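Local coordinates for putative ABC transporter amino acid-binding protein (Sinorhizobium meliloti, PDB 2Q88), which binds the compatible solute ectoine in a cleft between its two lobes and probably passes it to a membrane ABC transporter, at residues N21-F25 / L172-S176; F103-N109 / P187-L192. One frame throughout, in Å; residues are numbered along the deposited sequence.

Contact 1. Residues N21-F25 / L172-S176. With 4CS ((4S)-2-methyl-1,4,5,6-tetrahydropyrimidine-4-carboxylic acid), chain F.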
ATOM      1  N   ASN A  21      -8.803  -0.302   0.543  1.00 28.78           N
ATOM      2  CA  ASN A  21      -9.553  -1.379  -0.137  1.00 28.50           C
ATOM      3  C   ASN A  21      -8.879  -1.826  -1.455  1.00 27.36           C
ATOM      4  O   ASN A  21      -9.384  -1.583  -2.547  1.00 27.65           O
ATOM      5  CB  ASN A  21     -11.022  -0.995  -0.361  1.00 29.44           C
ATOM      6  CG  ASN A  21     -11.904  -2.199  -0.639  1.00 30.92           C
ATOM      7  OD1 ASN A  21     -11.523  -3.343  -0.375  1.00 31.76           O
ATOM      8  ND2 ASN A  21     -13.090  -1.948  -1.174  1.00 33.91           N
ATOM      9  N   GLU A  22      -7.721  -2.460  -1.325  1.00 25.44           N
ATOM     10  CA  GLU A  22      -6.922  -2.909  -2.470  1.00 24.39           C
ATOM     11  C   GLU A  22      -6.322  -4.273  -2.129  1.00 23.22           C
ATOM     12  O   GLU A  22      -5.195  -4.351  -1.638  1.00 22.65           O
ATOM     13  CB  GLU A  22      -5.816  -1.896  -2.791  1.00 24.51           C
ATOM     14  CG  GLU A  22      -4.953  -2.278  -4.001  1.00 24.70           C
ATOM     15  CD  GLU A  22      -3.755  -1.366  -4.191  1.00 25.30           C
ATOM     16  OE1 GLU A  22      -3.954  -0.132  -4.173  1.00 25.76           O
ATOM     17  OE2 GLU A  22      -2.614  -1.880  -4.377  1.00 25.27           O
ATOM     18  N   PRO A  23      -7.090  -5.347  -2.333  1.00 22.16           N
ATOM     19  CA  PRO A  23      -6.595  -6.692  -2.038  1.00 21.67           C
ATOM     20  C   PRO A  23      -5.309  -7.006  -2.819  1.00 21.18           C
ATOM     21  O   PRO A  23      -5.210  -6.607  -3.984  1.00 21.71           O
ATOM     22  CB  PRO A  23      -7.744  -7.615  -2.493  1.00 21.45           C
ATOM     23  CG  PRO A  23      -8.979  -6.755  -2.554  1.00 21.59           C
ATOM     24  CD  PRO A  23      -8.490  -5.344  -2.805  1.00 22.42           C
ATOM     25  N   PRO A  24      -4.362  -7.755  -2.244  1.00 20.75           N
ATOM     26  CA  PRO A  24      -4.435  -8.335  -0.896  1.00 20.44           C
ATOM     27  C   PRO A  24      -3.834  -7.504   0.248  1.00 20.87           C
ATOM     28  O   PRO A  24      -3.628  -8.046   1.343  1.00 21.75           O
ATOM     29  CB  PRO A  24      -3.600  -9.604  -1.053  1.00 21.51           C
ATOM     30  CG  PRO A  24      -2.502  -9.188  -2.000  1.00 19.93           C
ATOM     31  CD  PRO A  24      -3.161  -8.212  -2.963  1.00 19.94           C
ATOM     32  N   PHE A  25      -3.560  -6.223   0.013  1.00 19.67           N
ATOM     33  CA  PHE A  25      -3.083  -5.333   1.071  1.00 20.22           C
ATOM     34  C   PHE A  25      -4.184  -5.032   2.095  1.00 21.15           C
ATOM     35  O   PHE A  25      -3.944  -5.110   3.298  1.00 21.20           O
ATOM     36  CB  PHE A  25      -2.554  -4.030   0.485  1.00 20.13           C
ATOM     37  CG  PHE A  25      -1.324  -4.202  -0.368  1.00 19.70           C
ATOM     38  CD1 PHE A  25      -1.434  -4.552  -1.706  1.00 20.35           C
ATOM     39  CD2 PHE A  25      -0.055  -3.993   0.168  1.00 20.22           C
ATOM     40  CE1 PHE A  25      -0.285  -4.703  -2.511  1.00 19.37           C
ATOM     41  CE2 PHE A  25       1.094  -4.132  -0.625  1.00 19.64           C
ATOM     42  CZ  PHE A  25       0.974  -4.487  -1.964  1.00 20.54           C
ATOM     43  N   LEU A 172      -0.583  -0.838 -10.432  1.00 23.04           N
ATOM     44  CA  LEU A 172      -0.682  -1.133  -8.995  1.00 23.19           C
ATOM     45  C   LEU A 172       0.461  -2.093  -8.668  1.00 22.99           C
ATOM     46  O   LEU A 172       1.143  -2.564  -9.590  1.00 23.69           O
ATOM     47  CB  LEU A 172      -2.011  -1.832  -8.676  1.00 23.30           C
ATOM     48  CG  LEU A 172      -3.311  -1.022  -8.647  1.00 23.17           C
ATOM     49  CD1 LEU A 172      -4.448  -1.900  -8.209  1.00 24.13           C
ATOM     50  CD2 LEU A 172      -3.195   0.185  -7.745  1.00 23.83           C
ATOM     51  N   PRO A 173       0.693  -2.390  -7.387  1.00 23.04           N
ATOM     52  CA  PRO A 173       1.599  -3.472  -7.011  1.00 22.38           C
ATOM     53  C   PRO A 173       1.236  -4.807  -7.666  1.00 23.15           C
ATOM     54  O   PRO A 173       0.063  -5.092  -7.893  1.00 22.58           O
ATOM     55  CB  PRO A 173       1.436  -3.544  -5.484  1.00 22.39           C
ATOM     56  CG  PRO A 173       1.103  -2.152  -5.103  1.00 23.13           C
ATOM     57  CD  PRO A 173       0.139  -1.714  -6.191  1.00 22.55           C
ATOM     58  N   VAL A 174       2.263  -5.588  -8.011  1.00 23.28           N
ATOM     59  CA  VAL A 174       2.113  -6.919  -8.609  1.00 23.45           C
ATOM     60  C   VAL A 174       0.989  -7.745  -7.980  1.00 23.30           C
ATOM     61  O   VAL A 174       0.109  -8.244  -8.681  1.00 23.36           O
ATOM     62  CB  VAL A 174       3.450  -7.699  -8.533  1.00 23.33           C
ATOM     63  CG1 VAL A 174       3.279  -9.154  -8.979  1.00 24.77           C
ATOM     64  CG2 VAL A 174       4.509  -6.989  -9.374  1.00 23.81           C
ATOM     65  N   LEU A 175       1.017  -7.897  -6.663  1.00 22.76           N
ATOM     66  CA  LEU A 175      -0.002  -8.711  -6.004  1.00 22.84           C
ATOM     67  C   LEU A 175      -1.423  -8.170  -6.176  1.00 22.97           C
ATOM     68  O   LEU A 175      -2.364  -8.958  -6.290  1.00 22.94           O
ATOM     69  CB  LEU A 175       0.329  -8.912  -4.530  1.00 22.99           C
ATOM     70  CG  LEU A 175       1.501  -9.847  -4.243  1.00 22.60           C
ATOM     71  CD1 LEU A 175       1.981  -9.619  -2.818  1.00 25.05           C
ATOM     72  CD2 LEU A 175       1.109 -11.323  -4.426  1.00 23.68           C
ATOM     73  N   SER A 176      -1.568  -6.847  -6.193  1.00 23.10           N
ATOM     74  CA  SER A 176      -2.877  -6.197  -6.384  1.00 23.72           C
ATOM     75  C   SER A 176      -3.398  -6.361  -7.813  1.00 24.36           C
ATOM     76  O   SER A 176      -4.598  -6.597  -8.020  1.00 23.87           O
ATOM     77  CB  SER A 176      -2.797  -4.698  -6.066  1.00 23.58           C
ATOM     78  OG  SER A 176      -2.315  -4.448  -4.757  1.00 24.92           O
TER
HETATM   79  O   4CS F 501       1.535   4.633  -2.726  1.00 22.38           O
HETATM   80  C   4CS F 501       1.516   3.499  -2.249  1.00 21.89           C
HETATM   81  OXT 4CS F 501       1.998   3.290  -1.129  1.00 22.40           O
HETATM   82  CA  4CS F 501       0.925   2.346  -3.050  1.00 21.02           C
HETATM   83  CB  4CS F 501      -0.328   2.729  -3.813  1.00 20.98           C
HETATM   84  CAD 4CS F 501      -0.825   1.528  -4.625  1.00 20.33           C
HETATM   85  NAG 4CS F 501      -1.031   0.369  -3.717  1.00 20.20           N
HETATM   86  CAI 4CS F 501      -0.290   0.229  -2.533  1.00 20.63           C
HETATM   87  CAA 4CS F 501      -0.531  -0.970  -1.601  1.00 20.18           C
HETATM   88  N   4CS F 501       0.656   1.196  -2.167  1.00 20.65           N
HETATM   89  O   HOH W   1      -6.353  -5.786  -6.187  1.00 22.18           O

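Contact 2. Residues F103-N109 / P187-L192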
ATOM      1  N   PHE A 103       1.935  -3.521 -14.336  1.00 24.11           N
ATOM      2  CA  PHE A 103       1.008  -2.889 -15.276  1.00 23.27           C
ATOM      3  C   PHE A 103      -0.072  -3.878 -15.674  1.00 24.09           C
ATOM      4  O   PHE A 103       0.227  -5.056 -15.923  1.00 24.02           O
ATOM      5  CB  PHE A 103       1.707  -2.540 -16.588  1.00 23.49           C
ATOM      6  CG  PHE A 103       2.652  -1.377 -16.520  1.00 21.50           C
ATOM      7  CD1 PHE A 103       2.612  -0.454 -15.491  1.00 21.25           C
ATOM      8  CD2 PHE A 103       3.552  -1.174 -17.567  1.00 21.65           C
ATOM      9  CE1 PHE A 103       3.506   0.652 -15.481  1.00 20.73           C
ATOM     10  CE2 PHE A 103       4.420  -0.096 -17.566  1.00 21.78           C
ATOM     11  CZ  PHE A 103       4.401   0.812 -16.516  1.00 22.56           C
ATOM     12  N   ALA A 104      -1.304  -3.384 -15.771  1.00 23.67           N
ATOM     13  CA  ALA A 104      -2.385  -4.063 -16.473  1.00 24.23           C
ATOM     14  C   ALA A 104      -2.511  -3.353 -17.821  1.00 24.56           C
ATOM     15  O   ALA A 104      -2.624  -2.130 -17.877  1.00 23.37           O
ATOM     16  CB  ALA A 104      -3.678  -3.957 -15.682  1.00 23.87           C
ATOM     17  N   LEU A 105      -2.498  -4.145 -18.887  1.00 25.51           N
ATOM     18  CA  LEU A 105      -2.312  -3.674 -20.257  1.00 27.12           C
ATOM     19  C   LEU A 105      -3.320  -4.360 -21.180  1.00 27.34           C
ATOM     20  O   LEU A 105      -3.899  -5.388 -20.824  1.00 26.80           O
ATOM     21  CB  LEU A 105      -0.889  -4.066 -20.701  1.00 27.97           C
ATOM     22  CG  LEU A 105       0.310  -3.122 -20.907  1.00 30.31           C
ATOM     23  CD1 LEU A 105       0.092  -1.693 -20.480  1.00 32.86           C
ATOM     24  CD2 LEU A 105       1.561  -3.686 -20.269  1.00 32.93           C
ATOM     25  N   LYS A 106      -3.511  -3.804 -22.374  1.00 27.91           N
ATOM     26  CA  LYS A 106      -4.282  -4.488 -23.405  1.00 28.95           C
ATOM     27  C   LYS A 106      -3.527  -5.719 -23.906  1.00 29.04           C
ATOM     28  O   LYS A 106      -2.299  -5.693 -24.021  1.00 28.49           O
ATOM     29  CB  LYS A 106      -4.610  -3.531 -24.553  1.00 29.22           C
ATOM     30  CG  LYS A 106      -5.751  -2.575 -24.233  1.00 30.36           C
ATOM     31  CD  LYS A 106      -7.068  -3.327 -24.127  1.00 33.26           C
ATOM     32  CE  LYS A 106      -8.254  -2.387 -24.064  1.00 35.39           C
ATOM     33  NZ  LYS A 106      -9.510  -3.122 -24.345  1.00 35.55           N
ATOM     34  N   LYS A 107      -4.264  -6.796 -24.185  1.00 29.87           N
ATOM     35  CA  LYS A 107      -3.665  -8.064 -24.613  1.00 30.70           C
ATOM     36  C   LYS A 107      -2.755  -7.821 -25.811  1.00 30.87           C
ATOM     37  O   LYS A 107      -3.142  -7.132 -26.748  1.00 31.42           O
ATOM     38  CB  LYS A 107      -4.752  -9.080 -24.979  1.00 30.96           C
ATOM     39  CG  LYS A 107      -4.233 -10.496 -25.234  1.00 32.61           C
ATOM     40  CD  LYS A 107      -5.177 -11.271 -26.152  1.00 34.82           C
ATOM     41  CE  LYS A 107      -4.557 -12.584 -26.598  1.00 35.88           C
ATOM     42  NZ  LYS A 107      -4.866 -12.886 -28.030  1.00 37.12           N
ATOM     43  N   GLY A 108      -1.546  -8.374 -25.760  1.00 31.06           N
ATOM     44  CA  GLY A 108      -0.543  -8.162 -26.799  1.00 31.33           C
ATOM     45  C   GLY A 108       0.351  -6.958 -26.544  1.00 31.51           C
ATOM     46  O   GLY A 108       1.373  -6.799 -27.217  1.00 32.20           O
ATOM     47  N   ASN A 109      -0.030  -6.115 -25.580  1.00 30.61           N
ATOM     48  CA  ASN A 109       0.717  -4.889 -25.258  1.00 30.21           C
ATOM     49  C   ASN A 109       1.058  -4.103 -26.540  1.00 30.32           C
ATOM     50  O   ASN A 109       2.232  -3.977 -26.915  1.00 30.25           O
ATOM     51  CB  ASN A 109       1.961  -5.234 -24.428  1.00 29.63           C
ATOM     52  CG  ASN A 109       2.635  -4.011 -23.822  1.00 28.84           C
ATOM     53  OD1 ASN A 109       2.214  -2.879 -24.039  1.00 26.80           O
ATOM     54  ND2 ASN A 109       3.692  -4.245 -23.048  1.00 28.02           N
ATOM     55  N   PRO A 187     -10.159 -11.767 -20.988  1.00 39.13           N
ATOM     56  CA  PRO A 187      -9.081 -12.279 -21.836  1.00 38.57           C
ATOM     57  C   PRO A 187      -8.342 -11.174 -22.607  1.00 37.80           C
ATOM     58  O   PRO A 187      -7.237 -11.395 -23.096  1.00 37.71           O
ATOM     59  CB  PRO A 187      -9.820 -13.203 -22.809  1.00 38.76           C
ATOM     60  CG  PRO A 187     -11.198 -12.630 -22.886  1.00 38.96           C
ATOM     61  CD  PRO A 187     -11.490 -12.156 -21.494  1.00 39.15           C
ATOM     62  N   ASN A 188      -8.949  -9.994 -22.695  1.00 36.78           N
ATOM     63  CA  ASN A 188      -8.368  -8.883 -23.435  1.00 35.87           C
ATOM     64  C   ASN A 188      -7.462  -7.981 -22.594  1.00 35.09           C
ATOM     65  O   ASN A 188      -6.967  -6.961 -23.082  1.00 34.25           O
ATOM     66  CB  ASN A 188      -9.474  -8.083 -24.122  1.00 36.19           C
ATOM     67  CG  ASN A 188     -10.227  -8.910 -25.145  1.00 36.94           C
ATOM     68  OD1 ASN A 188     -11.397  -9.246 -24.953  1.00 38.59           O
ATOM     69  ND2 ASN A 188      -9.545  -9.271 -26.229  1.00 37.90           N
ATOM     70  N   VAL A 189      -7.248  -8.380 -21.340  1.00 33.98           N
ATOM     71  CA  VAL A 189      -6.339  -7.696 -20.421  1.00 33.49           C
ATOM     72  C   VAL A 189      -5.150  -8.608 -20.104  1.00 33.04           C
ATOM     73  O   VAL A 189      -5.298  -9.830 -19.991  1.00 33.04           O
ATOM     74  CB  VAL A 189      -7.060  -7.269 -19.112  1.00 33.36           C
ATOM     75  CG1 VAL A 189      -6.070  -6.759 -18.080  1.00 32.96           C
ATOM     76  CG2 VAL A 189      -8.114  -6.206 -19.399  1.00 33.80           C
ATOM     77  N   GLU A 190      -3.986  -7.990 -19.931  1.00 32.36           N
ATOM     78  CA  GLU A 190      -2.715  -8.674 -19.814  1.00 31.81           C
ATOM     79  C   GLU A 190      -1.873  -8.011 -18.728  1.00 31.19           C
ATOM     80  O   GLU A 190      -1.908  -6.796 -18.583  1.00 30.68           O
ATOM     81  CB  GLU A 190      -2.024  -8.539 -21.160  1.00 32.27           C
ATOM     82  CG  GLU A 190      -0.601  -9.018 -21.255  1.00 33.68           C
ATOM     83  CD  GLU A 190      -0.178  -9.084 -22.697  1.00 36.10           C
ATOM     84  OE1 GLU A 190      -0.703  -9.964 -23.415  1.00 36.23           O
ATOM     85  OE2 GLU A 190       0.645  -8.243 -23.111  1.00 36.93           O
ATOM     86  N   VAL A 191      -1.123  -8.810 -17.967  1.00 30.56           N
ATOM     87  CA  VAL A 191      -0.298  -8.279 -16.876  1.00 29.69           C
ATOM     88  C   VAL A 191       1.175  -8.263 -17.262  1.00 29.86           C
ATOM     89  O   VAL A 191       1.704  -9.252 -17.775  1.00 29.23           O
ATOM     90  CB  VAL A 191      -0.473  -9.091 -15.565  1.00 29.73           C
ATOM     91  CG1 VAL A 191       0.406  -8.537 -14.444  1.00 27.86           C
ATOM     92  CG2 VAL A 191      -1.933  -9.121 -15.131  1.00 29.37           C
ATOM     93  N   LEU A 192       1.832  -7.136 -17.006  1.00 29.50           N
ATOM     94  CA  LEU A 192       3.286  -7.070 -17.090  1.00 29.74           C
ATOM     95  C   LEU A 192       3.825  -6.787 -15.690  1.00 29.57           C
ATOM     96  O   LEU A 192       3.494  -5.767 -15.087  1.00 28.47           O
ATOM     97  CB  LEU A 192       3.730  -5.997 -18.090  1.00 30.47           C
ATOM     98  CG  LEU A 192       5.236  -5.854 -18.349  1.00 31.26           C
ATOM     99  CD1 LEU A 192       5.525  -5.707 -19.830  1.00 34.33           C
ATOM    100  CD2 LEU A 192       5.831  -4.694 -17.556  1.00 32.59           C
TER

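Contact 1. Residues N21-F25 / L172-S176
E22 OE2 is gripped by two donors, one from the protein and one from the bound ectoine (4CS). S176 OG donates to it at 2.6 Å, meeting the lone pair that faces away from the other carboxylate oxygen. The ectoine ring nitrogen NAG gives OE2 a second, nearly straight bond of 2.8 Å (166° at the hydrogen). NAG also makes a weak, bent bond to E22 OE1, which Y61 OH binds as well, so both oxygens of this buried carboxylate have donors and its rotation is restricted. The side chain reaches across because CG lies anti to the backbone N (chi1 -179°) and the chain runs on extended. In this family 3 solute-binding protein the cleft lies between two lobes, and 21-25 from one faces 172-176 from the other, where P173 is the N-cap of the helix that begins at V174. The helix reaches the carboxylate through the S176 hydroxyl, in its first turn. The F25 ring takes the methyl carbon CAA of ectoine over its centre, 3.4 Å above the plane, in a CH-pi contact. S176 OG lies at the ring edge, near its plane, while P173 CB approaches obliquely, 3.6 Å from F25 CE1. F240 meets the same ring edge-to-face. P173 thus touches F25 through CB and the ectoine nitrogen through CD and CG. Farther from the ligand, the cis peptide bond before P24 leads into a proline ring that crosses L175 at about a right angle, with P24 CG 3.8 Å from L175 CB. S176 CA directs its hydrogen at P23 O over 3.4 Å, and one water donates to both P23 O, at 2.6 Å, and S176 O, bridging the two backbones.

Contact 2. Residues F103-N109 / P187-L192
Antiparallel pairing at the end of strand 98-106 joins it to strand 189-192, and a type II beta turn, K106 to N109, follows. F103 and L192 form a hydrogen-bonded pair: F103 N reaches L192 O at 2.8 Å, and L192 N returns a bond to F103 O. L105 and E190 repeat the pattern, with L105 N to E190 O at 2.7 Å. K107 N then bonds N188 O from well above the carbonyl plane, extending the pairing into the turn. On the face bearing F103, L105, E190 and L192, L105 CD2 packs 3.8 Å from L192 CB, the two side chains side by side and pointing the same way. Past them E190 reaches the turn, its CG anti to the backbone N (chi1 172°) and its chain extended. G108 N donates to E190 OE1 at 3.0 Å, from above the carboxylate plane and almost straight. With an alanine here in place of E190, G108 N would probably lose this acceptor and the turn would be freer to move. K107 NZ stays 6.9 Å from E190 OE1, so the carboxylate holds the turn through a backbone amide and not through a salt bridge.

How the contacts relate
The segments alternate along the chain: 21-25, 103-109, 172-176, 187-192. The centres of contacts 1 and 2 lie about 17 Å apart and their nearest atoms about 5 Å, without touching. Strand 169-173 and strand 98-106 are antiparallel neighbours in one mixed sheet, strand 189-192 pairs with the other side of the latter, and helix 174-184 leads from contact 1 to strand 189-192. I177 of that helix touches both L172 and A104. Contact 2 lies within one lobe, toward its outer end, its F103 side chain about 12 Å from ectoine, whereas contact 1 joins that lobe to the opposite one across the ligand, consistent with a closed cleft.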